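Phospholipase C-beta (PLC-beta) (Sepia officinalis, PDB 3QR0) is a beta-class phospholipase C, a multidomain protein combining PH, EF-hand-like, TIM-barrel and C2 modules, with a calcium ion held in the barrel. Local coordinates at residues P749-N752 and E753-P757; G728-I731 and G732-V735; P82-K85 and K86-E89; A130-W133 and S134-F138. One frame throughout, in Å; residues are numbered along the deposited sequence. Where two conformers were deposited one is given.

Interaction 1: residues P749-N752 and E753-P757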
loop_
_atom_site.group_PDB
_atom_site.type_symbol
_atom_site.label_atom_id
_atom_site.label_comp_id
_atom_site.label_asym_id
_atom_site.label_seq_id
_atom_site.Cartn_x
_atom_site.Cartn_y
_atom_site.Cartn_z
ATOM N N PRO A 749 9.726 -7.410 7.080
ATOM C CA PRO A 749 8.639 -8.241 6.563
ATOM C C PRO A 749 8.270 -7.840 5.142
ATOM O O PRO A 749 8.114 -6.650 4.846
ATOM C CB PRO A 749 7.488 -7.969 7.537
ATOM C CG PRO A 749 8.178 -7.585 8.816
ATOM C CD PRO A 749 9.394 -6.821 8.390
ATOM N N LEU A 750 8.161 -8.829 4.267
ATOM C CA LEU A 750 7.906 -8.576 2.855
ATOM C C LEU A 750 6.420 -8.418 2.535
ATOM O O LEU A 750 5.552 -8.975 3.213
ATOM C CB LEU A 750 8.498 -9.699 2.011
ATOM C CG LEU A 750 10.015 -9.841 2.086
ATOM C CD1 LEU A 750 10.468 -11.092 1.320
ATOM C CD2 LEU A 750 10.700 -8.593 1.533
ATOM N N ARG A 751 6.156 -7.654 1.481
ATOM C CA ARG A 751 4.818 -7.365 0.994
ATOM C C ARG A 751 4.657 -7.884 -0.425
ATOM O O ARG A 751 5.645 -8.019 -1.167
ATOM C CB ARG A 751 4.593 -5.855 0.982
ATOM C CG ARG A 751 4.836 -5.190 2.318
ATOM C CD ARG A 751 3.699 -5.478 3.257
ATOM N NE ARG A 751 3.908 -4.912 4.587
ATOM C CZ ARG A 751 3.838 -3.616 4.887
ATOM N NH1 ARG A 751 3.588 -2.703 3.955
ATOM N NH2 ARG A 751 4.030 -3.228 6.140
ATOM N N ASN A 752 3.419 -8.192 -0.805
ATOM C CA ASN A 752 3.136 -8.532 -2.194
ATOM C C ASN A 752 2.979 -7.244 -3.009
ATOM O O ASN A 752 3.228 -6.152 -2.495
ATOM C CB ASN A 752 1.943 -9.500 -2.327
ATOM C CG ASN A 752 0.624 -8.923 -1.847
ATOM O OD1 ASN A 752 0.427 -7.709 -1.783
ATOM N ND2 ASN A 752 -0.304 -9.815 -1.513
ATOM N N GLU A 753 2.587 -7.371 -4.272
ATOM C CA GLU A 753 2.522 -6.212 -5.174
ATOM C C GLU A 753 1.482 -5.189 -4.743
ATOM O O GLU A 753 1.663 -3.990 -4.968
ATOM C CB GLU A 753 2.227 -6.648 -6.609
ATOM C CG GLU A 753 3.293 -7.507 -7.246
ATOM C CD GLU A 753 3.035 -8.996 -7.083
ATOM O OE1 GLU A 753 2.381 -9.402 -6.090
ATOM O OE2 GLU A 753 3.498 -9.762 -7.953
ATOM N N SER A 754 0.402 -5.655 -4.111
ATOM C CA SER A 754 -0.643 -4.759 -3.589
ATOM C C SER A 754 -0.286 -4.178 -2.217
ATOM O O SER A 754 -1.101 -3.502 -1.592
ATOM C CB SER A 754 -1.991 -5.486 -3.504
ATOM O OG SER A 754 -1.994 -6.463 -2.477
ATOM N N ASN A 755 0.934 -4.459 -1.761
ATOM C CA ASN A 755 1.454 -4.007 -0.472
ATOM C C ASN A 755 0.767 -4.634 0.740
ATOM O O ASN A 755 0.761 -4.050 1.818
ATOM C CB ASN A 755 1.454 -2.469 -0.353
ATOM C CG ASN A 755 2.547 -1.951 0.588
ATOM O OD1 ASN A 755 3.649 -2.506 0.649
ATOM N ND2 ASN A 755 2.245 -0.889 1.321
ATOM N N ARG A 756 0.204 -5.828 0.574
ATOM C CA ARG A 756 -0.277 -6.596 1.718
ATOM C C ARG A 756 0.806 -7.580 2.169
ATOM O O ARG A 756 1.608 -8.041 1.351
ATOM C CB ARG A 756 -1.587 -7.325 1.394
ATOM C CG ARG A 756 -2.807 -6.397 1.271
ATOM C CD ARG A 756 -3.137 -5.729 2.606
ATOM N NE ARG A 756 -4.361 -4.932 2.568
ATOM C CZ ARG A 756 -5.590 -5.394 2.795
ATOM N NH1 ARG A 756 -5.808 -6.676 3.070
ATOM N NH2 ARG A 756 -6.621 -4.560 2.733
ATOM N N PRO A 757 0.828 -7.915 3.473
ATOM C CA PRO A 757 1.880 -8.782 4.007
ATOM C C PRO A 757 1.876 -10.198 3.423
ATOM O O PRO A 757 0.819 -10.816 3.281
ATOM C CB PRO A 757 1.574 -8.838 5.517
ATOM C CG PRO A 757 0.564 -7.799 5.783
ATOM C CD PRO A 757 -0.155 -7.540 4.506
#

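Interaction 2: residues G728-I731 and G732-V735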
loop_
_atom_site.group_PDB
_atom_site.type_symbol
_atom_site.label_atom_id
_atom_site.label_comp_id
_atom_site.label_asym_id
_atom_site.label_seq_id
_atom_site.Cartn_x
_atom_site.Cartn_y
_atom_site.Cartn_z
ATOM N N GLY A 728 13.677 -15.293 -11.767
ATOM C CA GLY A 728 13.172 -13.931 -11.851
ATOM C C GLY A 728 11.750 -13.768 -11.349
ATOM O O GLY A 728 11.208 -12.670 -11.404
ATOM N N LYS A 729 11.141 -14.845 -10.859
ATOM C CA LYS A 729 9.776 -14.777 -10.343
ATOM C C LYS A 729 9.737 -13.977 -9.044
ATOM O O LYS A 729 10.490 -14.247 -8.114
ATOM C CB LYS A 729 9.213 -16.178 -10.107
ATOM C CG LYS A 729 7.729 -16.207 -9.770
ATOM C CD LYS A 729 7.226 -17.641 -9.710
ATOM C CE LYS A 729 5.704 -17.716 -9.654
ATOM N NZ LYS A 729 5.154 -17.165 -8.385
ATOM N N PHE A 730 8.848 -12.993 -9.002
ATOM C CA PHE A 730 8.688 -12.117 -7.849
ATOM C C PHE A 730 8.211 -12.887 -6.619
ATOM O O PHE A 730 7.297 -13.703 -6.714
ATOM C CB PHE A 730 7.672 -11.035 -8.207
ATOM C CG PHE A 730 7.416 -10.045 -7.113
ATOM C CD1 PHE A 730 8.254 -8.958 -6.938
ATOM C CD2 PHE A 730 6.311 -10.179 -6.281
ATOM C CE1 PHE A 730 8.006 -8.030 -5.942
ATOM C CE2 PHE A 730 6.060 -9.257 -5.283
ATOM C CZ PHE A 730 6.908 -8.182 -5.115
ATOM N N ILE A 731 8.830 -12.629 -5.467
ATOM C CA ILE A 731 8.399 -13.233 -4.206
ATOM C C ILE A 731 7.755 -12.171 -3.323
ATOM O O ILE A 731 6.599 -12.303 -2.912
ATOM C CB ILE A 731 9.570 -13.887 -3.452
ATOM C CG1 ILE A 731 10.093 -15.096 -4.228
ATOM C CG2 ILE A 731 9.141 -14.300 -2.051
ATOM C CD1 ILE A 731 11.405 -15.618 -3.700
ATOM N N GLY A 732 8.516 -11.125 -3.024
ATOM C CA GLY A 732 8.026 -10.035 -2.195
ATOM C C GLY A 732 8.937 -8.828 -2.244
ATOM O O GLY A 732 10.046 -8.890 -2.784
ATOM N N HIS A 733 8.462 -7.722 -1.688
ATOM C CA HIS A 733 9.230 -6.495 -1.660
ATOM C C HIS A 733 8.886 -5.664 -0.431
ATOM O O HIS A 733 7.976 -5.994 0.333
ATOM C CB HIS A 733 8.975 -5.686 -2.941
ATOM C CG HIS A 733 7.720 -4.875 -2.903
ATOM N ND1 HIS A 733 7.699 -3.527 -3.184
ATOM C CD2 HIS A 733 6.445 -5.213 -2.587
ATOM C CE1 HIS A 733 6.465 -3.069 -3.044
ATOM N NE2 HIS A 733 5.685 -4.074 -2.686
ATOM N N ARG A 734 9.629 -4.582 -0.248
ATOM C CA ARG A 734 9.319 -3.597 0.781
ATOM C C ARG A 734 9.868 -2.233 0.376
ATOM O O ARG A 734 11.045 -2.116 0.042
ATOM C CB ARG A 734 9.896 -4.030 2.132
ATOM C CG ARG A 734 9.435 -3.189 3.320
ATOM C CD ARG A 734 7.949 -3.348 3.593
ATOM N NE ARG A 734 7.530 -2.510 4.717
ATOM C CZ ARG A 734 7.432 -2.911 5.983
ATOM N NH1 ARG A 734 7.694 -4.171 6.333
ATOM N NH2 ARG A 734 7.051 -2.040 6.910
ATOM N N VAL A 735 9.003 -1.217 0.402
ATOM C CA VAL A 735 9.380 0.155 0.089
ATOM C C VAL A 735 9.586 0.920 1.395
ATOM O O VAL A 735 8.722 0.900 2.274
ATOM C CB VAL A 735 8.294 0.844 -0.771
ATOM C CG1 VAL A 735 8.596 2.326 -0.958
ATOM C CG2 VAL A 735 8.183 0.163 -2.131
#

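Interaction 3: residues P82-K85 and K86-E89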
loop_
_atom_site.group_PDB
_atom_site.type_symbol
_atom_site.label_atom_id
_atom_site.label_comp_id
_atom_site.label_asym_id
_atom_site.label_seq_id
_atom_site.Cartn_x
_atom_site.Cartn_y
_atom_site.Cartn_z
ATOM N N PRO A 82 -28.713 -13.825 -1.985
ATOM C CA PRO A 82 -28.830 -14.977 -2.875
ATOM C C PRO A 82 -30.039 -14.866 -3.807
ATOM O O PRO A 82 -31.048 -14.267 -3.441
ATOM C CB PRO A 82 -28.986 -16.154 -1.908
ATOM C CG PRO A 82 -29.554 -15.566 -0.678
ATOM C CD PRO A 82 -28.999 -14.180 -0.584
ATOM N N LYS A 83 -29.907 -15.418 -5.010
ATOM C CA LYS A 83 -30.991 -15.450 -5.990
ATOM C C LYS A 83 -31.594 -16.849 -6.123
ATOM O O LYS A 83 -32.724 -16.992 -6.573
ATOM C CB LYS A 83 -30.489 -14.969 -7.352
ATOM C CG LYS A 83 -30.033 -13.513 -7.360
ATOM C CD LYS A 83 -29.744 -13.009 -8.779
ATOM C CE LYS A 83 -28.405 -13.512 -9.316
ATOM N NZ LYS A 83 -28.378 -13.529 -10.815
ATOM N N ASP A 84 -30.838 -17.872 -5.734
ATOM C CA ASP A 84 -31.329 -19.245 -5.752
ATOM C C ASP A 84 -32.520 -19.401 -4.797
ATOM O O ASP A 84 -32.464 -18.963 -3.647
ATOM C CB ASP A 84 -30.200 -20.207 -5.375
ATOM C CG ASP A 84 -30.658 -21.646 -5.290
ATOM O OD1 ASP A 84 -30.494 -22.384 -6.289
ATOM O OD2 ASP A 84 -31.193 -22.040 -4.229
ATOM N N LYS A 85 -33.589 -20.023 -5.288
ATOM C CA LYS A 85 -34.838 -20.173 -4.534
ATOM C C LYS A 85 -34.635 -20.838 -3.174
ATOM O O LYS A 85 -35.123 -20.342 -2.160
ATOM C CB LYS A 85 -35.860 -20.983 -5.345
ATOM C CG LYS A 85 -37.232 -21.091 -4.686
ATOM C CD LYS A 85 -38.226 -21.840 -5.561
ATOM C CE LYS A 85 -39.620 -21.852 -4.948
ATOM N NZ LYS A 85 -40.624 -22.468 -5.864
ATOM N N LYS A 86 -33.918 -21.955 -3.163
ATOM C CA LYS A 86 -33.747 -22.749 -1.950
ATOM C C LYS A 86 -32.889 -22.026 -0.904
ATOM O O LYS A 86 -33.167 -22.104 0.293
ATOM C CB LYS A 86 -33.165 -24.126 -2.292
ATOM C CG LYS A 86 -34.079 -24.934 -3.219
ATOM C CD LYS A 86 -33.614 -26.369 -3.408
ATOM C CE LYS A 86 -34.418 -27.050 -4.508
ATOM N NZ LYS A 86 -34.083 -28.493 -4.649
ATOM N N ILE A 87 -31.875 -21.301 -1.365
ATOM C CA ILE A 87 -31.025 -20.506 -0.479
ATOM C C ILE A 87 -31.812 -19.320 0.096
ATOM O O ILE A 87 -31.771 -19.069 1.303
ATOM C CB ILE A 87 -29.755 -20.006 -1.208
ATOM C CG1 ILE A 87 -28.895 -21.192 -1.665
ATOM C CG2 ILE A 87 -28.929 -19.108 -0.299
ATOM C CD1 ILE A 87 -27.734 -20.799 -2.558
ATOM N N LYS A 88 -32.521 -18.601 -0.772
ATOM C CA LYS A 88 -33.385 -17.489 -0.352
ATOM C C LYS A 88 -34.391 -17.902 0.718
ATOM O O LYS A 88 -34.591 -17.186 1.695
ATOM C CB LYS A 88 -34.162 -16.922 -1.540
ATOM C CG LYS A 88 -33.356 -16.005 -2.431
ATOM C CD LYS A 88 -34.206 -15.459 -3.576
ATOM C CE LYS A 88 -35.138 -14.346 -3.114
ATOM N NZ LYS A 88 -36.318 -14.215 -4.004
ATOM N N GLU A 89 -35.029 -19.051 0.523
ATOM C CA GLU A 89 -36.011 -19.547 1.486
ATOM C C GLU A 89 -35.351 -19.862 2.831
ATOM O O GLU A 89 -35.874 -19.491 3.885
ATOM C CB GLU A 89 -36.748 -20.771 0.927
ATOM C CG GLU A 89 -37.783 -20.404 -0.142
ATOM C CD GLU A 89 -38.424 -21.611 -0.824
ATOM O OE1 GLU A 89 -37.961 -22.755 -0.615
ATOM O OE2 GLU A 89 -39.400 -21.406 -1.582
#

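Interaction 4: residues A130-W133 and S134-F138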
loop_
_atom_site.group_PDB
_atom_site.type_symbol
_atom_site.label_atom_id
_atom_site.label_comp_id
_atom_site.label_asym_id
_atom_site.label_seq_id
_atom_site.Cartn_x
_atom_site.Cartn_y
_atom_site.Cartn_z
ATOM N N ALA A 130 -25.071 -8.832 11.520
ATOM C CA ALA A 130 -24.456 -8.558 10.220
ATOM C C ALA A 130 -23.667 -7.247 10.244
ATOM O O ALA A 130 -22.551 -7.179 9.725
ATOM C CB ALA A 130 -25.515 -8.521 9.115
ATOM N N LYS A 131 -24.256 -6.218 10.843
ATOM C CA LYS A 131 -23.614 -4.909 10.938
ATOM C C LYS A 131 -22.371 -4.967 11.822
ATOM O O LYS A 131 -21.302 -4.509 11.421
ATOM C CB LYS A 131 -24.600 -3.859 11.469
ATOM C CG LYS A 131 -24.047 -2.439 11.492
ATOM C CD LYS A 131 -25.133 -1.429 11.844
ATOM C CE LYS A 131 -24.562 -0.024 11.983
ATOM N NZ LYS A 131 -25.608 0.949 12.409
ATOM N N LYS A 132 -22.506 -5.544 13.015
ATOM C CA LYS A 132 -21.380 -5.639 13.948
ATOM C C LYS A 132 -20.184 -6.373 13.339
ATOM O O LYS A 132 -19.051 -5.904 13.452
ATOM C CB LYS A 132 -21.791 -6.322 15.254
ATOM C CG LYS A 132 -20.670 -6.372 16.290
ATOM C CD LYS A 132 -21.182 -6.191 17.711
ATOM C CE LYS A 132 -20.054 -5.817 18.678
ATOM N NZ LYS A 132 -19.294 -4.600 18.265
ATOM N N TRP A 133 -20.432 -7.515 12.698
ATOM C CA TRP A 133 -19.347 -8.273 12.057
ATOM C C TRP A 133 -18.698 -7.481 10.924
ATOM O O TRP A 133 -17.483 -7.485 10.780
ATOM C CB TRP A 133 -19.829 -9.633 11.544
ATOM C CG TRP A 133 -19.866 -10.662 12.610
ATOM C CD1 TRP A 133 -20.828 -10.820 13.558
ATOM C CD2 TRP A 133 -18.893 -11.682 12.852
ATOM N NE1 TRP A 133 -20.520 -11.872 14.375
ATOM C CE2 TRP A 133 -19.335 -12.421 13.965
ATOM C CE3 TRP A 133 -17.694 -12.047 12.234
ATOM C CZ2 TRP A 133 -18.617 -13.503 14.480
ATOM C CZ3 TRP A 133 -16.981 -13.128 12.747
ATOM C CH2 TRP A 133 -17.446 -13.839 13.855
ATOM N N SER A 134 -19.518 -6.799 10.131
ATOM C CA SER A 134 -19.017 -6.003 9.015
ATOM C C SER A 134 -18.094 -4.879 9.485
ATOM O O SER A 134 -17.033 -4.661 8.903
ATOM C CB SER A 134 -20.177 -5.416 8.208
ATOM O OG SER A 134 -19.710 -4.916 6.966
ATOM N N GLU A 135 -18.496 -4.174 10.541
ATOM C CA GLU A 135 -17.686 -3.082 11.077
ATOM C C GLU A 135 -16.407 -3.586 11.737
ATOM O O GLU A 135 -15.344 -3.002 11.556
ATOM C CB GLU A 135 -18.490 -2.247 12.071
ATOM C CG GLU A 135 -19.610 -1.475 11.403
ATOM C CD GLU A 135 -20.479 -0.722 12.384
ATOM O OE1 GLU A 135 -20.834 -1.296 13.440
ATOM O OE2 GLU A 135 -20.822 0.444 12.088
ATOM N N GLU A 136 -16.512 -4.673 12.489
ATOM C CA GLU A 136 -15.360 -5.205 13.216
ATOM C C GLU A 136 -14.325 -5.804 12.275
ATOM O O GLU A 136 -13.145 -5.462 12.352
ATOM C CB GLU A 136 -15.801 -6.245 14.252
ATOM C CG GLU A 136 -16.508 -5.651 15.469
ATOM C CD GLU A 136 -15.638 -4.695 16.270
ATOM O OE1 GLU A 136 -14.424 -4.956 16.416
ATOM O OE2 GLU A 136 -16.180 -3.678 16.765
ATOM N N VAL A 137 -14.771 -6.686 11.383
ATOM C CA VAL A 137 -13.858 -7.371 10.468
ATOM C C VAL A 137 -13.158 -6.390 9.521
ATOM O O VAL A 137 -11.968 -6.542 9.249
ATOM C CB VAL A 137 -14.579 -8.469 9.666
ATOM C CG1 VAL A 137 -13.664 -9.044 8.590
ATOM C CG2 VAL A 137 -15.051 -9.567 10.602
ATOM N N PHE A 138 -13.885 -5.385 9.035
ATOM C CA PHE A 138 -13.271 -4.372 8.186
ATOM C C PHE A 138 -12.131 -3.671 8.935
ATOM O O PHE A 138 -11.036 -3.520 8.396
ATOM C CB PHE A 138 -14.291 -3.341 7.696
ATOM C CG PHE A 138 -13.744 -2.417 6.643
ATOM C CD1 PHE A 138 -13.814 -2.763 5.299
ATOM C CD2 PHE A 138 -13.137 -1.219 6.994
ATOM C CE1 PHE A 138 -13.289 -1.922 4.310
ATOM C CE2 PHE A 138 -12.609 -0.370 6.016
ATOM C CZ PHE A 138 -12.692 -0.725 4.667
#

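Interaction 1: residues P749-N752 and E753-P757
Glu753 leaves Asn752 as the second residue of a type I beta turn, and its bent chain brings OE1 back to 3.8 Å from Asn752 CB. Ser754 follows, its OG 2.8 Å from Asn752 OD1, with Tyr112 O and Arg71 also bonded to that hydroxyl. Asn755 closes the turn, its N bonding to Asn752 O at 2.9 Å. Its backbone has positive phi (68°), a conformation asparagine accepts more readily than most residues. Asn755 OD1 meets the edge of the Arg751 guanidinium and takes a weak bond from NH1 at 3.3 Å, the flat groups well out of parallel; the firmer partner of Arg751 is Glu615. Arg756 is held twice: its N donates to Asn752 OD1 at 3.0 Å, and its O receives Asn752 N in a nearly straight bond of 2.8 Å. Asn752 CG stands between the backbone N and the carbonyl carbon (chi1 64°), and chi2 of 23° turns its oxygen into the loop, where OD1 takes the firm bond from Arg756 N and a weak one from Ser754 N. Pro757, which has no N-H to offer, suits the non-hydrogen-bonded antiparallel pair it forms with Arg751. The loop thus joins strand 746-751 to strand 757-758, with strand 730-737 and helix 605-613 touching Glu753, while Arg756 reaches the carbonyls of Ala68 and Val70 and lies beside Leu147 of helix 144-147.

Interaction 2: residues G728-I731 and G732-V735
Phe730 lays its ring over the backbone of Gly732, with Phe730 CZ 3.6 Å from Gly732 C and Phe730 CE2 3.7 Å from Gly732 CA. The overlap is made at a classic beta bulge in the hairpin of strands 718-725 and 730-737 in the C2 domain: Ile731 and Gly732 both face Val723 and share backbone bonds with it. The extra residue in the bulge shifts the usual alternation, and Phe730 and His733 end up on the same face of the strand while Ile731 points to the other, where it packs on Ile667. A flat apolar ring suits position 730 because it can cover the Gly732 backbone and pack on Ile722 of the partner strand; CG standing opposite the backbone N (chi1 -179°) is what carries it forward along the strand. Gly732 N lies 3.8 Å from the plane of the Phe730 ring, offset toward the rim. Beyond it, His733 CB touches the far end of the ring, 3.9 Å from Phe730 CZ. The rings meet obliquely, their planes at 53°. The imidazole is also held from elsewhere, ND1 pairing with Arg720 and NE2 bonding weakly to Asn752 O, which probably helps keep it at the end of the phenyl group. There His733 CD2 lies in the plane of the Phe730 ring, at its edge, 3.9 Å from CZ.

Interaction 3: residues P82-K85 and K86-E89
Asp84 caps the start of helix 85-93, its OD2 accepting the backbone N-H of Ile87 at 3.0 Å. The angle at the hydrogen is 159°, and the bond uses the lone pair of OD2 that faces away from OD1. With CG placed opposite its own backbone N (chi1 176°), the carboxylate swings over the first turn, where amide groups have no preceding carbonyls to pair with. Aspartate is short enough to reach them from the N-cap position. Its second oxygen, OD1, is bonded to Ser36, which helps to fix the rotation of the group. The main chain takes over from there: Lys88 N donates to Asp84 O at 2.9 Å, almost straight at 170°, and Glu89 N donates to Lys85 O at 3.0 Å. Beneath this polar network, Pro82 presses CB against Ile87 CG2 at 3.4 Å, tighter than usual for two carbons, and both side chains also rest on Trp31 of strand 26-31. The methylenes of Lys88 cross the loop carbonyls, CG coming to 3.1 Å from Pro82 O. On the outer side the extended Lys85 passes Glu89 obliquely, CE 3.4 Å from OE2, but the charges stay 4.6 Å apart from NZ to OE2, beyond a salt bridge. A negative carboxylate set against the positive end of the helix dipole should be electrostatically favoured, and this probably helps keep Asp84 ionised.

Interaction 4: residues A130-W133 and S134-F138
Lys132 and Glu136, one turn apart on helix 127-141, run side by side in the same direction and meet in a salt bridge, NZ to OE2 3.6 Å. The lysine gets there by bending: chi2 departs from a staggered value, at 144°, and the chain turns again at chi4, which brings NZ alongside the glutamate carboxylate. A chi1 of -73° lays Glu136 CG 3.3 Å from Lys132 O, and the bend at chi2 turns the carboxylate toward Lys132 NZ; its OE1 bonds weakly to Tyr140. Lys131 by contrast is fully extended and crosses Glu135 obliquely, CE 3.8 Å from OE2, with its charge beyond reach of a salt bridge. On the inner face, Trp133 places CG opposite its carbonyl carbon (chi1 -82°) and lets the six-membered part of the indole reach Val137, CE3 to CG2 4.0 Å. Valine suits the spot because its apolar branches pack against the indole and Leu67. The compact Ser134 sits close to the previous turn, CB 3.3 Å from Ala130 O, and faces strand 70-75. Regular backbone bonds, such as Val137 N to Trp133 O at 2.9 Å, tie these turns together. Trp133 NE1 is satisfied by Asp26, and its ring meets Phe28 edge-to-face. The helix is therefore amphipathic: its apolar side seals one end of the PH-domain sandwich, while the long ion pair at the border of that face probably adds only modest stability.

Overall arrangement
Interactions 1 and 2 belong to one C2 neighbourhood, their centres about 8 Å apart, and are joined directly: Arg751 N lies 2.7 Å from His733 O, and Pro749 O lies 2.9 Å from Arg734 NH1. Interactions 3 and 4 both lie in the PH domain, with centres about 23 Å apart. The loop of interaction 1 links the two regions through Arg756, which bonds to the carbonyls of Ala68 and Val70, although interactions 1 and 4 do not touch. Interaction 3 is remote from interaction 2, about 43 Å between centres. The calcium ion is bound by Asn339, Glu368, Asp370 and Glu417 of the barrel, so none of the four contacts supplies a ligand to it.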